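Local atomic coordinates of cellulase (Soil metagenome, PDB entry 5I2U), a protein that probably hydrolyses the beta-1,4 glucosidic bonds of cellulose, as a halotolerant family 5 glycoside hydrolase built on a TIM barrel. Residues A[189-195]-A[216-220]; A[158-162]-A[175-180]; A[169-173]-A[206-212]. All coordinates share one frame; numbering follows the deposited sequence.

Interaction 1: residues A[189-195]-A[216-220]. With MG (magnesium ion), chain H.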
loop_
_atom_site.group_PDB
_atom_site.type_symbol
_atom_site.label_atom_id
_atom_site.label_comp_id
_atom_site.label_asym_id
_atom_site.label_seq_id
_atom_site.Cartn_x
_atom_site.Cartn_y
_atom_site.Cartn_z
ATOM N N ASP A 189 7.195 -11.706 12.840
ATOM C CA ASP A 189 7.481 -10.278 13.132
ATOM C C ASP A 189 7.085 -9.212 12.084
ATOM O O ASP A 189 6.849 -8.055 12.479
ATOM C CB ASP A 189 8.968 -10.098 13.486
ATOM C CG ASP A 189 9.887 -10.491 12.359
ATOM O OD1 ASP A 189 9.465 -11.269 11.479
ATOM O OD2 ASP A 189 11.043 -10.047 12.346
ATOM N N ASN A 190 7.020 -9.564 10.790
ATOM C CA ASN A 190 6.829 -8.554 9.737
ATOM C C ASN A 190 5.440 -7.934 9.778
ATOM O O ASN A 190 4.486 -8.549 10.263
ATOM C CB ASN A 190 7.096 -9.110 8.334
ATOM C CG ASN A 190 8.560 -9.394 8.080
ATOM O OD1 ASN A 190 9.234 -9.963 8.921
ATOM N ND2 ASN A 190 9.061 -8.981 6.930
ATOM N N ILE A 191 5.337 -6.718 9.253
ATOM C CA ILE A 191 4.097 -5.943 9.362
ATOM C C ILE A 191 3.026 -6.558 8.464
ATOM O O ILE A 191 3.328 -6.995 7.351
ATOM C CB ILE A 191 4.253 -4.446 8.961
ATOM C CG1 ILE A 191 5.458 -3.768 9.647
ATOM C CG2 ILE A 191 2.963 -3.675 9.272
ATOM C CD1 ILE A 191 5.434 -3.752 11.167
ATOM N N ILE A 192 1.793 -6.598 8.978
ATOM C CA ILE A 192 0.621 -7.017 8.228
ATOM C C ILE A 192 -0.366 -5.872 8.247
ATOM O O ILE A 192 -0.756 -5.417 9.328
ATOM C CB ILE A 192 -0.078 -8.247 8.837
ATOM C CG1 ILE A 192 0.882 -9.448 8.909
ATOM C CG2 ILE A 192 -1.300 -8.602 7.991
ATOM C CD1 ILE A 192 0.389 -10.613 9.757
ATOM N N LEU A 193 -0.783 -5.423 7.064
ATOM C CA LEU A 193 -1.734 -4.341 6.959
ATOM C C LEU A 193 -3.114 -4.922 6.722
ATOM O O LEU A 193 -3.282 -5.787 5.864
ATOM C CB LEU A 193 -1.336 -3.419 5.819
ATOM C CG LEU A 193 0.090 -2.858 5.820
ATOM C CD1 LEU A 193 0.197 -1.863 4.672
ATOM C CD2 LEU A 193 0.478 -2.183 7.126
ATOM N N VAL A 194 -4.102 -4.422 7.460
ATOM C CA VAL A 194 -5.455 -5.002 7.484
ATOM C C VAL A 194 -6.482 -4.021 6.942
ATOM O O VAL A 194 -6.651 -2.935 7.474
ATOM C CB VAL A 194 -5.852 -5.407 8.919
ATOM C CG1 VAL A 194 -7.303 -5.898 8.982
ATOM C CG2 VAL A 194 -4.903 -6.477 9.429
ATOM N N GLY A 195 -7.180 -4.434 5.895
ATOM C CA GLY A 195 -8.211 -3.639 5.279
ATOM C C GLY A 195 -9.495 -3.685 6.072
ATOM O O GLY A 195 -9.666 -4.540 6.940
ATOM N N ASN A 216 2.423 -6.218 15.645
ATOM C CA ASN A 216 2.910 -5.710 14.363
ATOM C C ASN A 216 1.889 -5.786 13.230
ATOM O O ASN A 216 2.195 -6.228 12.121
ATOM C CB ASN A 216 4.228 -6.402 13.978
ATOM C CG ASN A 216 5.388 -5.937 14.811
ATOM O OD1 ASN A 216 5.262 -5.039 15.644
ATOM N ND2 ASN A 216 6.535 -6.561 14.608
ATOM N N ILE A 217 0.665 -5.379 13.538
ATOM C CA ILE A 217 -0.323 -5.131 12.508
ATOM C C ILE A 217 -0.741 -3.663 12.529
ATOM O O ILE A 217 -0.636 -2.994 13.566
ATOM C CB ILE A 217 -1.544 -6.074 12.588
ATOM C CG1 ILE A 217 -2.509 -5.692 13.713
ATOM C CG2 ILE A 217 -1.084 -7.519 12.734
ATOM C CD1 ILE A 217 -3.911 -6.211 13.467
ATOM N N MET A 218 -1.180 -3.181 11.364
ATOM C CA MET A 218 -1.827 -1.876 11.236
ATOM C C MET A 218 -3.041 -2.013 10.349
ATOM O O MET A 218 -3.187 -2.981 9.603
ATOM C CB MET A 218 -0.873 -0.846 10.653
ATOM C CG MET A 218 0.489 -0.830 11.326
ATOM S SD MET A 218 1.556 0.470 10.700
ATOM C CE MET A 218 0.968 1.893 11.635
ATOM N N TYR A 219 -3.920 -1.030 10.456
ATOM C CA TYR A 219 -5.145 -0.991 9.680
ATOM C C TYR A 219 -5.013 0.034 8.556
ATOM O O TYR A 219 -4.440 1.106 8.756
ATOM C CB TYR A 219 -6.315 -0.679 10.605
ATOM C CG TYR A 219 -6.492 -1.751 11.661
ATOM C CD1 TYR A 219 -7.263 -2.889 11.405
ATOM C CD2 TYR A 219 -5.848 -1.656 12.896
ATOM C CE1 TYR A 219 -7.421 -3.867 12.368
ATOM C CE2 TYR A 219 -6.006 -2.633 13.872
ATOM C CZ TYR A 219 -6.791 -3.735 13.603
ATOM O OH TYR A 219 -6.932 -4.719 14.559
ATOM N N THR A 220 -5.516 -0.306 7.369
ATOM C CA THR A 220 -5.344 0.571 6.236
ATOM C C THR A 220 -6.453 1.590 6.164
ATOM O O THR A 220 -7.564 1.382 6.687
ATOM C CB THR A 220 -5.162 -0.180 4.906
ATOM O OG1 THR A 220 -6.311 -0.978 4.636
ATOM C CG2 THR A 220 -3.915 -1.064 4.961
HETATM MG MG MG H . 9.900 -11.819 9.654
HETATM O O HOH W 1 11.764 -11.084 10.092
HETATM O O HOH W 2 10.963 -13.941 9.942
#
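Asn216 reaches back with its side-chain amide to the main chain of Asp189. ND2 donates to Asp189 O at 2.6 Å, nearly in the plane of its own amide and on a lone pair of the carbonyl, with 161° at the hydrogen. CG stands anti to the carbonyl carbon of Asn216 (chi1 -73°), which aims the amide at this target while CB rests against Ile191 CD1. Asparagine also suits the left-handed backbone conformation here. In its place, a leucine would probably leave Asp189 O without its donor, as well as Val41 N, which OD1 accepts from, and set the metal-bearing turn freer to move.

That turn carries a magnesium ion, bound by Asp189 OD1 at 2.0 Å and Asn190 OD1 at 2.1 Å, by two waters, and by Asp187 and the carbonyl of Gly151. Asp189 uses both carboxylate oxygens, since OD2 accepts a hydrogen bond from one metal-bound water. Asn190 ND2 in turn donates to carbonyls of Tyr153 and Val156, so its amide is fixed at both ends.

Beyond the turn the chains pair as parallel strands. Val194 N donates to Met218 O at 2.7 Å, and Val194 O accepts from Thr220 N at 2.9 Å. Branched Val194 lies alongside the Tyr219 ring, CB 3.8 Å from CD1, and its CG2 meets Ile217 CD1. On the other face of the sheet Leu193 CD2 packs on Met218 CB.

Strands 192-194 and 217-224 are neighbours in the eight-stranded barrel, and the magnesium lies at their N-terminal end. Ile192 and Val194 face helix 169-186; the Leu193 side chain touches Ile157 of strand 156-159 and Phe247 and Ser249 of strand 246-252.

Interaction 2: residues A[158-162]-A[175-180]; sequences YEIWN and YSEEVI
Trp161 points CE3 at one face of the Tyr175 ring, 3.4 Å above its centre, the six-membered ring of the indole tilted 46° to the phenol. The pair belongs to a beta-alpha-beta unit of the TIM barrel, where helix 169-186 packs back on the end of strand 156-159. Val179 CG2, one helical turn on, lies against the opposite face of the phenol, so Tyr175 is sandwiched between the indole and its own helix. In Trp161, CG anti to the backbone N (chi1 -172°) swings the indole across the phenol. Its CB rests against Tyr175 CE1, and Phe167 packs edge-to-face with the indole.

Ile160 packs beside the phenol against the helix. Its CG2 meets Val179 CG1 at 3.8 Å, the two side chains sliding past each other in opposite directions, while CD1 comes 3.5 Å from Ser176 OG. A branched residue suits this place because its two arms cover different parts of the helix. Small Ser176 lets the strand end come close, and its hydroxyl bonds back to Val172 O of its own helix. Just beyond, Asn162 opens the Asn-Glu-Pro sequence that in family 5 carries the acid/base glutamate.

A tyrosine suits this place, long enough to reach from the helix to the carbonyl of buried Ile160: Tyr175 OH donates to Ile160 O at 2.6 Å, tilted 24° from the carbonyl plane.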
loop_
_atom_site.group_PDB
_atom_site.type_symbol
_atom_site.label_atom_id
_atom_site.label_comp_id
_atom_site.label_asym_id
_atom_site.label_seq_id
_atom_site.Cartn_x
_atom_site.Cartn_y
_atom_site.Cartn_z
ATOM N N TYR A 158 3.021 -7.188 4.356
ATOM C CA TYR A 158 1.870 -7.880 3.751
ATOM C C TYR A 158 0.627 -7.018 3.864
ATOM O O TYR A 158 0.386 -6.408 4.919
ATOM C CB TYR A 158 1.606 -9.201 4.480
ATOM C CG TYR A 158 2.835 -10.070 4.637
ATOM C CD1 TYR A 158 3.374 -10.760 3.548
ATOM C CD2 TYR A 158 3.465 -10.193 5.874
ATOM C CE1 TYR A 158 4.508 -11.559 3.694
ATOM C CE2 TYR A 158 4.588 -10.989 6.037
ATOM C CZ TYR A 158 5.113 -11.673 4.950
ATOM O OH TYR A 158 6.232 -12.455 5.118
ATOM N N GLU A 159 -0.159 -6.956 2.791
ATOM C CA GLU A 159 -1.440 -6.273 2.832
ATOM C C GLU A 159 -2.501 -7.260 2.369
ATOM O O GLU A 159 -2.620 -7.563 1.187
ATOM C CB GLU A 159 -1.425 -5.029 1.971
ATOM C CG GLU A 159 -2.700 -4.214 2.109
ATOM C CD GLU A 159 -2.714 -2.983 1.243
ATOM O OE1 GLU A 159 -1.684 -2.707 0.598
ATOM O OE2 GLU A 159 -3.759 -2.292 1.221
ATOM N N ILE A 160 -3.281 -7.742 3.320
ATOM C CA ILE A 160 -4.012 -8.994 3.139
ATOM C C ILE A 160 -5.333 -8.892 2.368
ATOM O O ILE A 160 -5.843 -9.902 1.887
ATOM C CB ILE A 160 -4.201 -9.743 4.489
ATOM C CG1 ILE A 160 -5.066 -8.961 5.482
ATOM C CG2 ILE A 160 -2.844 -10.027 5.106
ATOM C CD1 ILE A 160 -5.500 -9.794 6.662
ATOM N N TRP A 161 -5.879 -7.686 2.243
ATOM C CA TRP A 161 -7.126 -7.494 1.509
ATOM C C TRP A 161 -7.260 -6.020 1.158
ATOM O O TRP A 161 -7.671 -5.206 2.004
ATOM C CB TRP A 161 -8.310 -7.965 2.357
ATOM C CG TRP A 161 -9.625 -8.004 1.656
ATOM C CD1 TRP A 161 -9.934 -7.494 0.423
ATOM C CD2 TRP A 161 -10.831 -8.561 2.170
ATOM N NE1 TRP A 161 -11.254 -7.704 0.139
ATOM C CE2 TRP A 161 -11.835 -8.360 1.192
ATOM C CE3 TRP A 161 -11.166 -9.211 3.363
ATOM C CZ2 TRP A 161 -13.155 -8.802 1.363
ATOM C CZ3 TRP A 161 -12.483 -9.644 3.541
ATOM C CH2 TRP A 161 -13.461 -9.435 2.544
ATOM N N ASN A 162 -6.912 -5.691 -0.090
ATOM C CA ASN A 162 -6.835 -4.301 -0.547
ATOM C C ASN A 162 -7.993 -3.425 -0.074
ATOM O O ASN A 162 -7.808 -2.531 0.744
ATOM C CB ASN A 162 -6.754 -4.257 -2.068
ATOM C CG ASN A 162 -6.954 -2.851 -2.634
ATOM O OD1 ASN A 162 -6.401 -1.885 -2.121
ATOM N ND2 ASN A 162 -7.760 -2.740 -3.658
ATOM N N TYR A 175 -11.787 -13.181 8.401
ATOM C CA TYR A 175 -10.831 -13.360 7.308
ATOM C C TYR A 175 -9.426 -12.973 7.738
ATOM O O TYR A 175 -8.455 -13.697 7.490
ATOM C CB TYR A 175 -11.274 -12.499 6.115
ATOM C CG TYR A 175 -10.300 -12.326 4.952
ATOM C CD1 TYR A 175 -9.178 -11.487 5.057
ATOM C CD2 TYR A 175 -10.534 -12.945 3.731
ATOM C CE1 TYR A 175 -8.308 -11.299 3.993
ATOM C CE2 TYR A 175 -9.664 -12.761 2.653
ATOM C CZ TYR A 175 -8.555 -11.931 2.786
ATOM O OH TYR A 175 -7.689 -11.741 1.724
ATOM N N SER A 176 -9.340 -11.822 8.397
ATOM C CA SER A 176 -8.064 -11.251 8.809
ATOM C C SER A 176 -7.383 -12.060 9.909
ATOM O O SER A 176 -6.188 -12.341 9.810
ATOM C CB SER A 176 -8.255 -9.798 9.244
ATOM O OG SER A 176 -8.624 -9.032 8.122
ATOM N N GLU A 177 -8.141 -12.415 10.949
ATOM C CA GLU A 177 -7.655 -13.331 12.014
ATOM C C GLU A 177 -7.093 -14.620 11.405
ATOM O O GLU A 177 -5.983 -15.035 11.731
ATOM C CB GLU A 177 -8.773 -13.674 13.018
ATOM C CG GLU A 177 -9.115 -12.544 13.989
ATOM C CD GLU A 177 -10.472 -12.687 14.686
ATOM O OE1 GLU A 177 -11.342 -13.480 14.240
ATOM O OE2 GLU A 177 -10.677 -11.979 15.696
ATOM N N GLU A 178 -7.847 -15.213 10.482
ATOM C CA GLU A 178 -7.450 -16.474 9.861
ATOM C C GLU A 178 -6.210 -16.384 8.964
ATOM O O GLU A 178 -5.357 -17.261 9.015
ATOM C CB GLU A 178 -8.626 -17.082 9.101
ATOM C CG GLU A 178 -9.687 -17.657 10.028
ATOM C CD GLU A 178 -10.866 -18.274 9.295
ATOM O OE1 GLU A 178 -10.743 -18.591 8.097
ATOM O OE2 GLU A 178 -11.924 -18.446 9.937
ATOM N N VAL A 179 -6.101 -15.314 8.178
ATOM C CA VAL A 179 -4.925 -15.089 7.324
ATOM C C VAL A 179 -3.714 -14.692 8.156
ATOM O O VAL A 179 -2.600 -15.175 7.909
ATOM C CB VAL A 179 -5.214 -14.028 6.229
ATOM C CG1 VAL A 179 -3.955 -13.673 5.454
ATOM C CG2 VAL A 179 -6.289 -14.538 5.272
ATOM N N ILE A 180 -3.926 -13.800 9.127
ATOM C CA ILE A 180 -2.859 -13.420 10.074
ATOM C C ILE A 180 -2.305 -14.658 10.780
ATOM O O ILE A 180 -1.082 -14.805 10.919
ATOM C CB ILE A 180 -3.348 -12.384 11.128
ATOM C CG1 ILE A 180 -3.534 -11.003 10.477
ATOM C CG2 ILE A 180 -2.373 -12.254 12.309
ATOM C CD1 ILE A 180 -4.434 -10.074 11.271
#

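Interaction 3: residues A[169-173]-A[206-212]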
loop_
_atom_site.group_PDB
_atom_site.type_symbol
_atom_site.label_atom_id
_atom_site.label_comp_id
_atom_site.label_asym_id
_atom_site.label_seq_id
_atom_site.Cartn_x
_atom_site.Cartn_y
_atom_site.Cartn_z
ATOM N N TRP A 169 -17.829 -5.494 9.149
ATOM C CA TRP A 169 -16.477 -5.578 9.697
ATOM C C TRP A 169 -16.173 -6.954 10.300
ATOM O O TRP A 169 -15.060 -7.457 10.147
ATOM C CB TRP A 169 -16.231 -4.466 10.728
ATOM C CG TRP A 169 -15.045 -4.711 11.623
ATOM C CD1 TRP A 169 -15.062 -4.823 12.983
ATOM C CD2 TRP A 169 -13.680 -4.910 11.222
ATOM N NE1 TRP A 169 -13.794 -5.069 13.454
ATOM C CE2 TRP A 169 -12.927 -5.136 12.396
ATOM C CE3 TRP A 169 -13.021 -4.932 9.983
ATOM C CZ2 TRP A 169 -11.544 -5.368 12.370
ATOM C CZ3 TRP A 169 -11.639 -5.165 9.957
ATOM C CH2 TRP A 169 -10.919 -5.381 11.144
ATOM N N GLU A 170 -17.159 -7.555 10.970
ATOM C CA GLU A 170 -17.008 -8.896 11.566
ATOM C C GLU A 170 -16.507 -9.944 10.561
ATOM O O GLU A 170 -15.635 -10.751 10.885
ATOM C CB GLU A 170 -18.324 -9.374 12.208
ATOM N N GLU A 171 -17.061 -9.930 9.352
ATOM C CA GLU A 171 -16.664 -10.881 8.301
ATOM C C GLU A 171 -15.217 -10.645 7.809
ATOM O O GLU A 171 -14.501 -11.601 7.461
ATOM C CB GLU A 171 -17.639 -10.796 7.131
ATOM C CG GLU A 171 -17.494 -11.907 6.101
ATOM C CD GLU A 171 -18.568 -11.868 5.024
ATOM O OE1 GLU A 171 -19.501 -11.033 5.103
ATOM O OE2 GLU A 171 -18.477 -12.677 4.076
ATOM N N VAL A 172 -14.808 -9.376 7.792
ATOM C CA VAL A 172 -13.467 -8.999 7.384
ATOM C C VAL A 172 -12.464 -9.281 8.509
ATOM O O VAL A 172 -11.321 -9.651 8.247
ATOM C CB VAL A 172 -13.399 -7.509 6.939
ATOM C CG1 VAL A 172 -11.977 -7.127 6.521
ATOM C CG2 VAL A 172 -14.369 -7.249 5.788
ATOM N N LYS A 173 -12.890 -9.092 9.753
ATOM C CA LYS A 173 -12.061 -9.434 10.923
ATOM C C LYS A 173 -11.763 -10.930 10.993
ATOM O O LYS A 173 -10.663 -11.313 11.365
ATOM C CB LYS A 173 -12.749 -8.989 12.221
ATOM C CG LYS A 173 -11.901 -9.071 13.488
ATOM C CD LYS A 173 -12.780 -8.933 14.721
ATOM C CE LYS A 173 -11.976 -8.893 16.005
ATOM N NZ LYS A 173 -12.750 -9.453 17.149
ATOM N N VAL A 206 -13.636 -0.800 13.187
ATOM C CA VAL A 206 -12.396 -1.406 13.705
ATOM C C VAL A 206 -12.122 -0.942 15.144
ATOM O O VAL A 206 -11.746 -1.747 15.991
ATOM C CB VAL A 206 -11.179 -1.086 12.776
ATOM C CG1 VAL A 206 -9.830 -1.432 13.423
ATOM C CG2 VAL A 206 -11.343 -1.785 11.423
ATOM N N ALA A 207 -12.305 0.354 15.398
ATOM C CA ALA A 207 -12.099 0.939 16.735
ATOM C C ALA A 207 -12.927 0.238 17.816
ATOM O O ALA A 207 -12.412 -0.060 18.893
ATOM C CB ALA A 207 -12.409 2.432 16.714
ATOM N N GLU A 208 -14.185 -0.060 17.488
ATOM C CA GLU A 208 -15.111 -0.750 18.389
ATOM C C GLU A 208 -14.833 -2.245 18.601
ATOM O O GLU A 208 -15.138 -2.771 19.667
ATOM C CB GLU A 208 -16.552 -0.552 17.903
ATOM C CG GLU A 208 -17.109 0.825 18.234
ATOM C CD GLU A 208 -17.395 0.977 19.720
ATOM O OE1 GLU A 208 -18.283 0.247 20.227
ATOM O OE2 GLU A 208 -16.726 1.809 20.380
ATOM N N ASP A 209 -14.244 -2.907 17.601
ATOM C CA ASP A 209 -14.015 -4.355 17.610
ATOM C C ASP A 209 -12.652 -4.732 16.952
ATOM O O ASP A 209 -12.616 -5.383 15.900
ATOM C CB ASP A 209 -15.201 -5.016 16.881
ATOM C CG ASP A 209 -15.162 -6.545 16.896
ATOM O OD1 ASP A 209 -14.589 -7.156 17.828
ATOM O OD2 ASP A 209 -15.752 -7.136 15.971
ATOM N N PRO A 210 -11.528 -4.348 17.572
ATOM C CA PRO A 210 -10.223 -4.640 16.958
ATOM C C PRO A 210 -9.785 -6.086 17.099
ATOM O O PRO A 210 -10.298 -6.810 17.949
ATOM C CB PRO A 210 -9.262 -3.729 17.731
ATOM C CG PRO A 210 -9.893 -3.593 19.069
ATOM C CD PRO A 210 -11.381 -3.539 18.794
ATOM N N ILE A 211 -8.800 -6.475 16.295
ATOM C CA ILE A 211 -8.171 -7.791 16.409
ATOM C C ILE A 211 -7.243 -7.778 17.633
ATOM O O ILE A 211 -6.412 -6.887 17.779
ATOM C CB ILE A 211 -7.358 -8.156 15.147
ATOM C CG1 ILE A 211 -8.254 -8.124 13.901
ATOM C CG2 ILE A 211 -6.734 -9.542 15.274
ATOM C CD1 ILE A 211 -7.498 -8.130 12.589
ATOM N N ARG A 212 -7.372 -8.790 18.486
ATOM C CA ARG A 212 -6.659 -8.843 19.762
ATOM C C ARG A 212 -5.586 -9.915 19.741
ATOM O O ARG A 212 -5.588 -10.803 18.874
ATOM C CB ARG A 212 -7.655 -9.116 20.883
ATOM C CG ARG A 212 -8.652 -7.982 21.076
ATOM C CD ARG A 212 -9.852 -8.389 21.914
ATOM N NE ARG A 212 -10.672 -7.220 22.246
ATOM C CZ ARG A 212 -11.551 -6.626 21.434
ATOM N NH1 ARG A 212 -11.774 -7.072 20.190
ATOM N NH2 ARG A 212 -12.225 -5.565 21.871
#
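Trp169 and Val206 make the chief apolar contact, a CH-pi interaction in which Val206 CG2 stands 3.5 Å from the centroid of the six-membered ring and only 6° off its normal. Lys173 CB, one turn further along the same helix, touches the opposite face of the indole. The broad ring suits this seam because it is gripped by a methyl on one side and its own helix on the other. Nearby, the aliphatic part of Lys173 slides past Ile211, CG to CG1 at 3.8 Å, using the lysine stem as a hydrophobic surface.

Hydrogen bonding comes from the indole edge. Trp169 NE1 donates to Asp209 O at 2.7 Å, with 163° at the hydrogen. The acceptor lies in the ring plane, whereas the donor stands 35° out of the carbonyl plane. Asp209 is the first residue past helix 203-208 to leave helical geometry, and the turn there presents its carbonyl to the tryptophan.

Charge completes the contact. The extended Lys173 chain, with CG anti to the backbone N (chi1 -170°), carries NZ to a salt bridge with Asp209 OD1 at 3.0 Å, approaching from above the carboxylate plane. Arg212 NH1 makes a longer ion pair with the same oxygen, and Glu177 is a distant, weak partner of Lys173.

Asp209 is thus held through backbone and side chain at once. Its negative charge probably eases the closeness of the two cations, Lys173 and Arg212, tying the loop after helix 203-208 to the first turn of helix 169-186 by a hydrogen bond at the edge of the buried indole and a more solvent-accessible ion pair.

Followed from the N terminus, interaction 2 opens at 158-162, and interaction 3 opens at 169-173 before the first loop closes at 175-180, so these two cross on helix 169-186. Interaction 1 then opens at 189-195; interaction 3 closes at 206-212 and interaction 1 at 216-220, so these two cross as well. Interactions 2 and 1 lie in series, and none nests inside another. Together they bind strands 156-159, 192-194 and 217-224 of the barrel to helices 169-186 and 203-208. Direct contacts join them: Ile211 packs on Ser176 and Ile180, Tyr219 OH bonds Ile211 N, and Leu193 N probably bonds Tyr158 O.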